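Local coordinates for protein family 88 glycosyl hydrolase (Bacteroides thetaiotaomicron, PDB 5NOA) that is a family 88 glycosyl hydrolase relative that probably acts as a polysaccharide lyase, removing the rhamnose caps of arabinogalactan proteins, at residues K184-L189 / Q251-R256. Numbering follows the deposited sequence.
Sequences KLHEYL and QEYIDR
Y253 reaches from helix 250-266 across to helix 180-196, where its hydroxyl end meets L185 and H186 while L189 packs beside the ring. The two helix axes come no closer than 12.0 Å, and the Y253 side chain spans the distance. This is the tight, buried side of the contact. The hydroxyl tip lies against the backbone of helix 180-196, with Y253 OH 3.3 Å from both CA and CB of H186. L185 meets the same tip, its CG 3.6 Å from Y253 OH. Further back along the ring, L189 CD2 sits 3.7 Å from Y253 CE1. L185 and L189 are one helical turn apart. Behind them, L185 packs on M166 and M169 of helix 160-176, while Y253 also touches V239 and L240 of helix 226-242. The two segments run in roughly the same direction, 42° apart, within the largely helical family 88 fold of the six-hairpin clan.

The solvent side is looser and polar. Here H186 NE2 donates a hydrogen bond to E252 OE1 at 2.7 Å, with an N-H...O angle of 160°. The acceptor lies in the imidazole plane, but the carboxylate is turned almost perpendicular to the ring and takes the N-H from above its own plane. E252 is exposed, and its extended chain brings the carboxylate to H186. The H186 ring also stacks with Y249. An alanine in place of H186 would probably leave E252 without this bond and Y249 without its stacking partner. The negative charge of E252 is likely to polarise the imidazole.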
ATOM      1  N   LYS A 184       6.998  15.917 -10.289  1.00  8.50           N
ATOM      2  CA  LYS A 184       6.910  15.979  -8.831  1.00  9.09           C
ATOM      3  C   LYS A 184       6.894  14.612  -8.170  1.00  8.35           C
ATOM      4  O   LYS A 184       7.418  14.484  -7.061  1.00  9.30           O
ATOM      5  CB  LYS A 184       5.733  16.874  -8.437  1.00  9.96           C
ATOM      6  CG  LYS A 184       5.991  18.349  -8.764  1.00 10.28           C
ATOM      7  CD  LYS A 184       6.909  18.999  -7.742  1.00 11.12           C
ATOM      8  CE  LYS A 184       7.227  20.443  -8.081  1.00 12.41           C
ATOM      9  NZ  LYS A 184       8.052  21.065  -7.019  1.00 13.69           N
ATOM     10  N   LEU A 185       6.322  13.602  -8.829  1.00  8.17           N
ATOM     11  CA  LEU A 185       6.488  12.228  -8.325  1.00  8.65           C
ATOM     12  C   LEU A 185       7.971  11.959  -8.111  1.00  8.36           C
ATOM     13  O   LEU A 185       8.400  11.457  -7.063  1.00  8.26           O
ATOM     14  CB  LEU A 185       5.900  11.256  -9.358  1.00  9.04           C
ATOM     15  CG  LEU A 185       6.218   9.768  -9.152  1.00  9.11           C
ATOM     16  CD1 LEU A 185       5.696   9.267  -7.848  1.00  9.64           C
ATOM     17  CD2 LEU A 185       5.667   9.002 -10.324  1.00  9.78           C
ATOM     18  N   HIS A 186       8.788  12.298  -9.128  1.00  8.24           N
ATOM     19  CA  HIS A 186      10.220  12.038  -9.009  1.00  8.50           C
ATOM     20  C   HIS A 186      10.868  12.872  -7.905  1.00  8.00           C
ATOM     21  O   HIS A 186      11.656  12.346  -7.112  1.00  9.07           O
ATOM     22  CB  HIS A 186      10.893  12.308 -10.325  1.00  9.77           C
ATOM     23  CG  HIS A 186      12.325  11.973 -10.309  1.00 11.37           C
ATOM     24  ND1 HIS A 186      13.296  12.927 -10.171  1.00 14.51           N
ATOM     25  CD2 HIS A 186      12.963  10.780 -10.328  1.00 12.99           C
ATOM     26  CE1 HIS A 186      14.483  12.347 -10.144  1.00 16.59           C
ATOM     27  NE2 HIS A 186      14.307  11.038 -10.226  1.00 15.41           N
ATOM     28  N   GLU A 187      10.544  14.166  -7.859  1.00  8.05           N
ATOM     29  CA  GLU A 187      11.169  15.037  -6.878  1.00  8.15           C
ATOM     30  C   GLU A 187      10.831  14.587  -5.450  1.00  7.30           C
ATOM     31  O   GLU A 187      11.712  14.490  -4.580  1.00  8.28           O
ATOM     32  CB  GLU A 187      10.710  16.466  -7.107  1.00  9.75           C
ATOM     33  CG  GLU A 187      11.349  17.423  -6.131  1.00 12.96           C
ATOM     34  CD  GLU A 187      11.039  18.861  -6.377  1.00 16.37           C
ATOM     35  OE1 GLU A 187      10.219  19.193  -7.241  1.00 16.68           O
ATOM     36  OE2 GLU A 187      11.650  19.666  -5.623  1.00 22.55           O
ATOM     37  N   TYR A 188       9.571  14.271  -5.212  1.00  7.07           N
ATOM     38  CA  TYR A 188       9.156  13.879  -3.867  1.00  7.03           C
ATOM     39  C   TYR A 188       9.714  12.508  -3.476  1.00  6.36           C
ATOM     40  O   TYR A 188      10.084  12.299  -2.315  1.00  7.10           O
ATOM     41  CB  TYR A 188       7.635  13.936  -3.710  1.00  7.10           C
ATOM     42  CG  TYR A 188       6.992  15.302  -3.910  1.00  7.49           C
ATOM     43  CD1 TYR A 188       7.686  16.490  -3.755  1.00  7.62           C
ATOM     44  CD2 TYR A 188       5.661  15.367  -4.297  1.00  7.85           C
ATOM     45  CE1 TYR A 188       7.028  17.719  -3.925  1.00  8.48           C
ATOM     46  CE2 TYR A 188       5.030  16.553  -4.513  1.00  7.91           C
ATOM     47  CZ  TYR A 188       5.720  17.741  -4.312  1.00  7.79           C
ATOM     48  OH  TYR A 188       5.038  18.913  -4.513  1.00  8.72           O
ATOM     49  N   LEU A 189       9.765  11.567  -4.411  1.00  7.03           N
ATOM     50  CA  LEU A 189      10.332  10.259  -4.106  1.00  7.87           C
ATOM     51  C   LEU A 189      11.834  10.366  -3.913  1.00  7.18           C
ATOM     52  O   LEU A 189      12.393   9.721  -3.031  1.00  8.34           O
ATOM     53  CB  LEU A 189      10.018   9.285  -5.210  1.00  8.04           C
ATOM     54  CG  LEU A 189      10.664   7.901  -5.079  1.00  9.32           C
ATOM     55  CD1 LEU A 189      10.256   7.217  -3.811  1.00  9.83           C
ATOM     56  CD2 LEU A 189      10.308   7.036  -6.259  1.00 10.25           C
ATOM     57  N   GLN A 251      13.065   4.271 -15.475  1.00 11.00           N
ATOM     58  CA  GLN A 251      14.125   3.309 -15.165  1.00 11.34           C
ATOM     59  C   GLN A 251      14.617   3.407 -13.726  1.00  9.67           C
ATOM     60  O   GLN A 251      14.981   2.374 -13.117  1.00 11.56           O
ATOM     61  CB  GLN A 251      15.295   3.390 -16.142  1.00 13.08           C
ATOM     62  CG  GLN A 251      16.263   2.231 -16.013  1.00 14.94           C
ATOM     63  CD  GLN A 251      15.617   0.899 -16.353  1.00 17.59           C
ATOM     64  OE1 GLN A 251      14.965   0.765 -17.379  1.00 26.27           O
ATOM     65  NE2 GLN A 251      15.784  -0.073 -15.494  1.00 21.56           N
ATOM     66  N   GLU A 252      14.614   4.620 -13.167  1.00 10.72           N
ATOM     67  CA  GLU A 252      14.969   4.765 -11.754  1.00 12.11           C
ATOM     68  C   GLU A 252      13.995   4.038 -10.854  1.00 10.78           C
ATOM     69  O   GLU A 252      14.395   3.388  -9.873  1.00 11.38           O
ATOM     70  CB  GLU A 252      15.038   6.223 -11.341  1.00 12.93           C
ATOM     71  CG  GLU A 252      16.127   7.022 -12.036  1.00 15.06           C
ATOM     72  CD  GLU A 252      16.113   8.496 -11.681  1.00 17.86           C
ATOM     73  OE1 GLU A 252      15.902   8.822 -10.504  1.00 18.83           O
ATOM     74  OE2 GLU A 252      16.319   9.309 -12.590  1.00 26.59           O
ATOM     75  N   TYR A 253      12.704   4.131 -11.176  1.00 10.45           N
ATOM     76  CA  TYR A 253      11.693   3.442 -10.380  1.00  9.12           C
ATOM     77  C   TYR A 253      11.812   1.948 -10.502  1.00  8.47           C
ATOM     78  O   TYR A 253      11.708   1.222  -9.509  1.00  9.35           O
ATOM     79  CB  TYR A 253      10.279   3.861 -10.754  1.00  9.57           C
ATOM     80  CG  TYR A 253      10.053   5.345 -10.772  1.00  9.41           C
ATOM     81  CD1 TYR A 253      10.676   6.212  -9.870  1.00 12.56           C
ATOM     82  CD2 TYR A 253       9.277   5.909 -11.724  1.00  9.71           C
ATOM     83  CE1 TYR A 253      10.465   7.585  -9.933  1.00 12.47           C
ATOM     84  CE2 TYR A 253       9.036   7.266 -11.790  1.00 10.83           C
ATOM     85  CZ  TYR A 253       9.632   8.103 -10.873  1.00  9.97           C
ATOM     86  OH  TYR A 253       9.398   9.455 -10.908  1.00 11.48           O
ATOM     87  N   ILE A 254      12.061   1.460 -11.728  1.00  8.22           N
ATOM     88  CA  ILE A 254      12.241   0.039 -11.941  1.00  8.47           C
ATOM     89  C   ILE A 254      13.440  -0.450 -11.156  1.00  8.54           C
ATOM     90  O   ILE A 254      13.377  -1.511 -10.492  1.00  9.26           O
ATOM     91  CB  ILE A 254      12.412  -0.274 -13.446  1.00  9.36           C
ATOM     92  CG1 ILE A 254      11.103   0.048 -14.210  1.00  9.55           C
ATOM     93  CG2 ILE A 254      12.901  -1.697 -13.661  1.00  9.90           C
ATOM     94  CD1 ILE A 254      11.233   0.001 -15.702  1.00 10.11           C
ATOM     95  N   ASP A 255      14.531   0.304 -11.241  1.00  9.20           N
ATOM     96  CA  ASP A 255      15.766  -0.100 -10.568  1.00  9.95           C
ATOM     97  C   ASP A 255      15.554  -0.218  -9.059  1.00  9.25           C
ATOM     98  O   ASP A 255      16.001  -1.174  -8.431  1.00  9.75           O
ATOM     99  CB  ASP A 255      16.922   0.865 -10.867  1.00 12.40           C
ATOM    100  CG  ASP A 255      17.500   0.720 -12.281  1.00 15.29           C
ATOM    101  OD1 ASP A 255      17.124  -0.225 -12.995  1.00 19.15           O
ATOM    102  OD2 ASP A 255      18.310   1.597 -12.673  1.00 21.69           O
ATOM    103  N   ARG A 256      14.866   0.762  -8.479  1.00  8.39           N
ATOM    104  CA  ARG A 256      14.597   0.699  -7.046  1.00  8.90           C
ATOM    105  C   ARG A 256      13.632  -0.417  -6.685  1.00  8.40           C
ATOM    106  O   ARG A 256      13.788  -1.073  -5.663  1.00  9.43           O
ATOM    107  CB  ARG A 256      14.074   2.039  -6.526  1.00  9.90           C
ATOM    108  CG  ARG A 256      13.775   2.080  -5.044  1.00 11.03           C
ATOM    109  CD  ARG A 256      14.937   1.829  -4.111  1.00 12.61           C
ATOM    110  NE  ARG A 256      15.861   2.945  -4.142  1.00 13.68           N
ATOM    111  CZ  ARG A 256      17.068   2.929  -4.665  1.00 15.52           C
ATOM    112  NH1 ARG A 256      17.569   1.830  -5.286  1.00 16.82           N
ATOM    113  NH2 ARG A 256      17.775   4.041  -4.639  1.00 15.46           N
TER